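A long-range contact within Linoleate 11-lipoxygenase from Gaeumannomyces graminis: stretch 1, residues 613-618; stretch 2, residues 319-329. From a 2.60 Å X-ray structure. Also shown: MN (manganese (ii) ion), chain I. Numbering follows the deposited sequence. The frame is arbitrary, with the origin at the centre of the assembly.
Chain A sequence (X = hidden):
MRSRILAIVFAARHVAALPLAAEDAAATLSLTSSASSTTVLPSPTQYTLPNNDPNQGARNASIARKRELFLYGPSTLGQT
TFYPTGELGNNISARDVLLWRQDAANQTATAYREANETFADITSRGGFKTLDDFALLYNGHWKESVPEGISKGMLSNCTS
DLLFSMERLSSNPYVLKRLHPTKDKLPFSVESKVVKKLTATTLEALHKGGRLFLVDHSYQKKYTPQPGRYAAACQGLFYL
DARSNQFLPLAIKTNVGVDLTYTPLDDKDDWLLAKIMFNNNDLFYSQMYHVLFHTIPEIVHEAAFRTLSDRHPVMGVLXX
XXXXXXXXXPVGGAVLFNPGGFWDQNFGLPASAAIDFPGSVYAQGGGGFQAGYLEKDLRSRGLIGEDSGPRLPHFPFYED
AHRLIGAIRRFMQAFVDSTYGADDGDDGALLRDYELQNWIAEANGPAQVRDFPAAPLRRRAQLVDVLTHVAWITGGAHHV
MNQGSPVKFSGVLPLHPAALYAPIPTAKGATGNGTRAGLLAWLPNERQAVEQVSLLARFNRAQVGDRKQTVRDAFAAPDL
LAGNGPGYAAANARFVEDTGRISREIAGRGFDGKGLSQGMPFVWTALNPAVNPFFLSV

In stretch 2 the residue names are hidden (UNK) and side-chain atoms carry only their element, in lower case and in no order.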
ATOM      1  N   PRO A 613      -4.067   3.435   3.801  1.00  8.02           N
ATOM      2  CA  PRO A 613      -3.424   3.811   5.050  1.00  7.65           C
ATOM      3  C   PRO A 613      -3.046   5.275   5.037  1.00  7.31           C
ATOM      4  O   PRO A 613      -2.912   5.892   3.987  1.00  6.98           O
ATOM      5  CB  PRO A 613      -2.171   2.929   5.068  1.00  6.88           C
ATOM      6  CG  PRO A 613      -1.856   2.750   3.713  1.00  6.61           C
ATOM      7  CD  PRO A 613      -3.138   2.691   2.939  1.00  9.03           C
ATOM      8  N   PHE A 614      -2.797   5.806   6.236  1.00  9.84           N
ATOM      9  CA  PHE A 614      -2.392   7.201   6.382  1.00  6.88           C
ATOM     10  C   PHE A 614      -0.892   7.401   6.226  1.00 14.21           C
ATOM     11  O   PHE A 614      -0.422   8.534   6.329  1.00  9.04           O
ATOM     12  CB  PHE A 614      -2.853   7.769   7.736  1.00  7.05           C
ATOM     13  CG  PHE A 614      -2.169   7.159   8.926  1.00  6.95           C
ATOM     14  CD1 PHE A 614      -0.907   7.568   9.309  1.00  6.40           C
ATOM     15  CD2 PHE A 614      -2.789   6.178   9.658  1.00  7.72           C
ATOM     16  CE1 PHE A 614      -0.279   6.987  10.369  1.00  6.28           C
ATOM     17  CE2 PHE A 614      -2.167   5.597  10.716  1.00  7.97           C
ATOM     18  CZ  PHE A 614      -0.904   6.006  11.073  1.00  7.26           C
ATOM     19  N   PHE A 615      -0.129   6.344   6.006  1.00  9.35           N
ATOM     20  CA  PHE A 615       1.321   6.417   5.964  1.00  6.75           C
ATOM     21  C   PHE A 615       1.795   5.676   4.731  1.00  6.45           C
ATOM     22  O   PHE A 615       1.005   5.030   4.039  1.00  6.33           O
ATOM     23  CB  PHE A 615       1.944   5.829   7.239  1.00  6.82           C
ATOM     24  CG  PHE A 615       1.577   4.389   7.486  1.00  6.89           C
ATOM     25  CD1 PHE A 615       0.322   4.047   7.997  1.00  7.21           C
ATOM     26  CD2 PHE A 615       2.486   3.366   7.208  1.00  6.92           C
ATOM     27  CE1 PHE A 615      -0.022   2.706   8.215  1.00  7.95           C
ATOM     28  CE2 PHE A 615       2.153   2.026   7.436  1.00  7.12           C
ATOM     29  CZ  PHE A 615       0.911   1.693   7.930  1.00  7.75           C
ATOM     30  N   LEU A 616       3.095   5.783   4.460  1.00  6.29           N
ATOM     31  CA  LEU A 616       3.744   5.141   3.310  1.00  6.87           C
ATOM     32  C   LEU A 616       4.053   3.687   3.668  1.00  6.09           C
ATOM     33  O   LEU A 616       5.138   3.358   4.132  1.00  6.08           O
ATOM     34  CB  LEU A 616       5.003   5.909   2.915  1.00  7.08           C
ATOM     35  CG  LEU A 616       4.929   7.404   2.532  1.00  7.70           C
ATOM     36  CD1 LEU A 616       6.282   8.079   2.638  1.00  8.30           C
ATOM     37  CD2 LEU A 616       4.370   7.657   1.153  1.00  6.30           C
ATOM     38  N   SER A 617       3.091   2.795   3.438  1.00  6.03           N
ATOM     39  CA  SER A 617       3.161   1.458   3.997  1.00  6.51           C
ATOM     40  C   SER A 617       3.937   0.460   3.135  1.00  7.00           C
ATOM     41  O   SER A 617       4.399  -0.555   3.666  1.00  6.85           O
ATOM     42  CB  SER A 617       1.755   0.931   4.292  1.00  5.76           C
ATOM     43  OG  SER A 617       1.095   0.492   3.140  1.00 10.75           O
ATOM     44  N   VAL A 618       4.131   0.722   1.847  1.00  7.11           N
ATOM     45  CA  VAL A 618       4.955  -0.149   1.013  1.00  7.58           C
ATOM     46  C   VAL A 618       5.832   0.614   0.026  1.00  7.52           C
ATOM     47  O   VAL A 618       5.429   1.657  -0.530  1.00 39.71           O
ATOM     48  CB  VAL A 618       4.081  -1.170   0.268  1.00  9.45           C
ATOM     49  CG1 VAL A 618       3.527  -2.192   1.232  1.00  6.82           C
ATOM     50  CG2 VAL A 618       2.944  -0.475  -0.459  1.00  8.44           C
ATOM     51  N   UNK A 319       5.888  12.848  12.622  1.00 11.56           N
ATOM     52  CA  UNK A 319       6.150  11.464  13.003  1.00  6.77           C
ATOM     53  C   UNK A 319       4.973  10.582  12.694  1.00  6.98           C
ATOM     54  O   UNK A 319       5.142   9.470  12.199  1.00 16.26           O
ATOM     55  c   UNK A 319       7.859  11.678  14.736  1.00 10.19           C
ATOM     56  n   UNK A 319       8.208  12.004  15.966  1.00  6.53           N
ATOM     57  o   UNK A 319       8.624  11.703  13.797  1.00  7.79           O
ATOM     58  c   UNK A 319       6.479  11.344  14.480  1.00  9.17           C
ATOM     59  N   UNK A 320       3.774  11.042  13.008  1.00  9.36           N
ATOM     60  CA  UNK A 320       2.609  10.229  12.699  1.00  6.98           C
ATOM     61  C   UNK A 320       2.503   9.948  11.205  1.00  5.86           C
ATOM     62  O   UNK A 320       2.249   8.817  10.805  1.00  5.97           O
ATOM     63  c   UNK A 320      -0.141   9.062  13.606  1.00  6.30           C
ATOM     64  c   UNK A 320      -1.828   7.334  13.974  1.00  6.06           C
ATOM     65  n   UNK A 320      -1.039   6.719  14.830  1.00  6.32           N
ATOM     66  c   UNK A 320       1.349  10.909  13.209  1.00  5.95           C
ATOM     67  n   UNK A 320      -3.023   6.857  13.733  1.00  6.42           N
ATOM     68  c   UNK A 320       0.110  10.223  12.738  1.00  5.74           C
ATOM     69  n   UNK A 320      -1.432   8.452  13.388  1.00  6.29           N
ATOM     70  N   UNK A 321       2.699  10.961  10.367  1.00  6.04           N
ATOM     71  CA  UNK A 321       2.529  10.736   8.934  1.00  6.77           C
ATOM     72  C   UNK A 321       3.659   9.898   8.337  1.00  6.62           C
ATOM     73  O   UNK A 321       3.462   9.257   7.310  1.00  6.47           O
ATOM     74  c   UNK A 321       2.442  12.067   8.186  1.00  7.25           C
ATOM     75  c   UNK A 321       1.292  13.022   8.438  1.00  4.81           C
ATOM     76  c   UNK A 321       0.094  12.543   7.736  1.00  5.40           C
ATOM     77  c   UNK A 321       1.714  14.317   7.880  1.00  4.74           C
ATOM     78  N   UNK A 322       4.847   9.916   8.940  1.00  8.89           N
ATOM     79  CA  UNK A 322       5.990   9.152   8.481  1.00  6.67           C
ATOM     80  C   UNK A 322       6.130   7.833   9.220  1.00 14.55           C
ATOM     81  O   UNK A 322       7.235   7.285   9.297  1.00 22.33           O
ATOM     82  c   UNK A 322       5.675  11.708   6.030  1.00 24.59           C
ATOM     83  c   UNK A 322       7.261   9.966   8.651  1.00  6.98           C
ATOM     84  c   UNK A 322       7.306  11.229   7.879  1.00  6.08           C
ATOM     85  s   UNK A 322       7.229  10.953   6.145  1.00 17.66           S
ATOM     86  N   UNK A 323       5.039   7.350   9.801  1.00  6.00           N
ATOM     87  CA  UNK A 323       5.007   6.043  10.400  1.00  6.13           C
ATOM     88  C   UNK A 323       5.600   5.010   9.448  1.00  7.87           C
ATOM     89  O   UNK A 323       5.273   4.971   8.260  1.00 14.30           O
ATOM     90  c   UNK A 323       2.539   3.454  11.162  1.00  6.46           C
ATOM     91  o   UNK A 323       3.018   0.918  13.681  1.00 18.82           O
ATOM     92  c   UNK A 323       3.576   5.697  10.773  1.00  5.88           C
ATOM     93  c   UNK A 323       3.438   4.422  11.551  1.00  7.31           C
ATOM     94  c   UNK A 323       2.396   2.315  11.852  1.00  8.27           C
ATOM     95  c   UNK A 323       4.191   4.200  12.679  1.00  5.83           C
ATOM     96  c   UNK A 323       3.161   2.099  12.975  1.00 11.17           C
ATOM     97  c   UNK A 323       4.062   3.044  13.389  1.00  8.87           C
ATOM     98  N   UNK A 324       6.521   4.214   9.980  1.00 12.57           N
ATOM     99  CA  UNK A 324       7.227   3.135   9.307  1.00  7.15           C
ATOM    100  C   UNK A 324       7.972   3.567   8.058  1.00  7.60           C
ATOM    101  O   UNK A 324       8.442   2.706   7.324  1.00 15.33           O
ATOM    102  c   UNK A 324       4.973   0.035   9.761  1.00  9.27           C
ATOM    103  c   UNK A 324       6.279   1.987   8.953  1.00  7.08           C
ATOM    104  o   UNK A 324       5.239  -0.538   8.729  1.00 16.24           O
ATOM    105  c   UNK A 324       5.681   1.307  10.135  1.00  8.04           C
ATOM    106  n   UNK A 324       4.074  -0.414  10.605  1.00 10.83           N
ATOM    107  N   UNK A 325       8.097   4.866   7.773  1.00  8.85           N
ATOM    108  CA  UNK A 325       8.543   5.252   6.433  1.00  7.96           C
ATOM    109  C   UNK A 325       9.973   4.819   6.168  1.00  8.21           C
ATOM    110  O   UNK A 325      10.331   4.567   5.024  1.00 21.92           O
ATOM    111  c   UNK A 325       8.419   6.756   6.204  1.00  5.98           C
ATOM    112  N   UNK A 326      10.793   4.715   7.201  1.00  8.25           N
ATOM    113  CA  UNK A 326      12.204   4.449   7.011  1.00  8.31           C
ATOM    114  C   UNK A 326      12.504   2.990   6.741  1.00  9.38           C
ATOM    115  O   UNK A 326      13.674   2.614   6.622  1.00 14.04           O
ATOM    116  c   UNK A 326      13.002   6.423   8.278  1.00  7.39           C
ATOM    117  c   UNK A 326      12.451   7.100   9.339  1.00  7.49           C
ATOM    118  c   UNK A 326      13.119   9.136   8.390  1.00  7.60           C
ATOM    119  c   UNK A 326      12.501   8.445   9.401  1.00  7.83           C
ATOM    120  c   UNK A 326      12.967   4.935   8.213  1.00  7.61           C
ATOM    121  c   UNK A 326      13.607   7.146   7.275  1.00  6.75           C
ATOM    122  o   UNK A 326      13.209  10.494   8.430  1.00 11.73           O
ATOM    123  c   UNK A 326      13.673   8.483   7.332  1.00  7.40           C
ATOM    124  N   UNK A 327      11.468   2.177   6.643  1.00  8.64           N
ATOM    125  CA  UNK A 327      11.604   0.801   6.245  1.00  8.29           C
ATOM    126  C   UNK A 327      11.654   0.619   4.738  1.00  7.88           C
ATOM    127  O   UNK A 327      12.244  -0.354   4.279  1.00 16.97           O
ATOM    128  c   UNK A 327      10.454  -0.013   6.828  1.00  8.59           C
ATOM    129  N   UNK A 328      11.107   1.544   3.953  1.00  7.73           N
ATOM    130  CA  UNK A 328      10.863   1.245   2.545  1.00  7.88           C
ATOM    131  C   UNK A 328      12.173   1.135   1.769  1.00 16.85           C
ATOM    132  O   UNK A 328      12.322   0.248   0.925  1.00 12.28           O
ATOM    133  c   UNK A 328       7.882   1.043   2.816  1.00  7.03           C
ATOM    134  c   UNK A 328       9.904   2.277   1.917  1.00  7.83           C
ATOM    135  c   UNK A 328       8.594   2.340   2.703  1.00  7.92           C
ATOM    136  c   UNK A 328       9.571   1.903   0.482  1.00  6.47           C
ATOM    137  N   UNK A 329      13.143   2.006   2.030  1.00  6.62           N
ATOM    138  CA  UNK A 329      14.416   1.865   1.324  1.00  7.56           C
ATOM    139  C   UNK A 329      15.188   0.600   1.728  1.00 11.59           C
ATOM    140  O   UNK A 329      15.633  -0.139   0.834  1.00 10.73           O
ATOM    141  n   UNK A 329      17.139   7.738  -0.098  1.00  8.40           N
ATOM    142  c   UNK A 329      15.632   5.375   0.321  1.00 11.08           C
ATOM    143  n   UNK A 329      15.797   8.897   1.318  1.00  7.64           N
ATOM    144  c   UNK A 329      15.236   3.148   1.481  1.00  7.35           C
ATOM    145  n   UNK A 329      15.381   6.687   0.930  1.00 10.04           N
ATOM    146  c   UNK A 329      14.618   4.312   0.734  1.00 11.60           C
ATOM    147  c   UNK A 329      16.108   7.775   0.717  1.00  7.84           C
TER
HETATM  148 MN    MN I1000       5.552   2.697  -2.156  1.00  8.02          MN
HETATM  149  O   HOH W   1       4.865   7.010   6.427  1.00 15.70           O
HETATM  150  O   HOH W   2       3.784  -1.131   6.131  1.00  6.51           O
HETATM  151  O   HOH W   3       7.195   1.027  -2.802  1.00 33.97           O

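Position 319 has four side-chain atoms: two carbons, the second carrying one oxygen and one nitrogen. It lies on a helix and is out of reach of stretch 1. A terminal oxygen and nitrogen on a two-carbon chain, at the planar carbon, make an amide: Asn319.

Position 320 has three carbons, a nitrogen, then a carbon bearing two more nitrogens. The CA-to-CB bond points sideways, but the end of the side chain comes nearer. Phe614 CZ sits over one face of this end group, 3.3 Å from the carbon bearing two nitrogens. The backbone O of 320 meets the edge of the Phe614 ring, 3.2 Å from Phe614 CE1. The end group is a guanidinium: Arg320.

Position 321 has four carbons, forked at the second. Its CB points away, and its backbone makes the closest approach, with O of 321 3.7 Å from Phe615 CB. This is Leu321.

Position 322 has two carbons, a sulfur and one more carbon, unbranched. CA-to-CB points away and the end comes nearer, but no closer than 4.6 Å to stretch 1. Only methionine fits: Met322. It is the first residue after the helix to leave helical phi/psi, and it opens a type II beta turn that ends at 325.

Position 323 has one carbon, then a six-carbon ring bearing an oxygen. Its CB points toward stretch 1, 3.9 Å from Phe615 CB. The ring edge faces the Phe615 ring, with planes at 73°. This is Tyr323.

Position 324 has three carbons, the third carrying an oxygen and a nitrogen. That third carbon is 4.2 Å from Phe615 CE2. This is Gln324. Water 2 donates to both Gln324 OE1 (3.0 Å) and Ser617 O (2.6 Å).

Position 325 has a single carbon, 4.4 Å from Leu616 CD1: Ala325. Ala325 N closes the turn on Met322 O at 3.0 Å.

Position 326, one carbon and a six-carbon ring with an oxygen, is out of reach: Tyr326. Position 327, one carbon, points toward stretch 1 without contact: Ala327.

Position 328 has four carbons, forked at the first, one arm two carbons long. The end of that arm is 3.5 Å from Val618 C. This is Ile328.

Position 329, three carbons, a nitrogen, then a carbon with two nitrogens, is out of reach: Arg329.

No direct hydrogen bond crosses the contact. Packing and water hold it instead. Phe614 and Phe615 supply the aromatic surface of stretch 1, and Tyr323 packs its ring edge toward the Phe615 face. Water 1 donates to Leu321 O and Tyr323 O, both at 2.8 Å, and accepts from Leu616 N at 2.9 Å. Ile328 packs beside the chain end, where Val618 O binds the manganese MN at 1.9 Å.

Stretch 2, residues 319-329: NRLMYQAYAIR
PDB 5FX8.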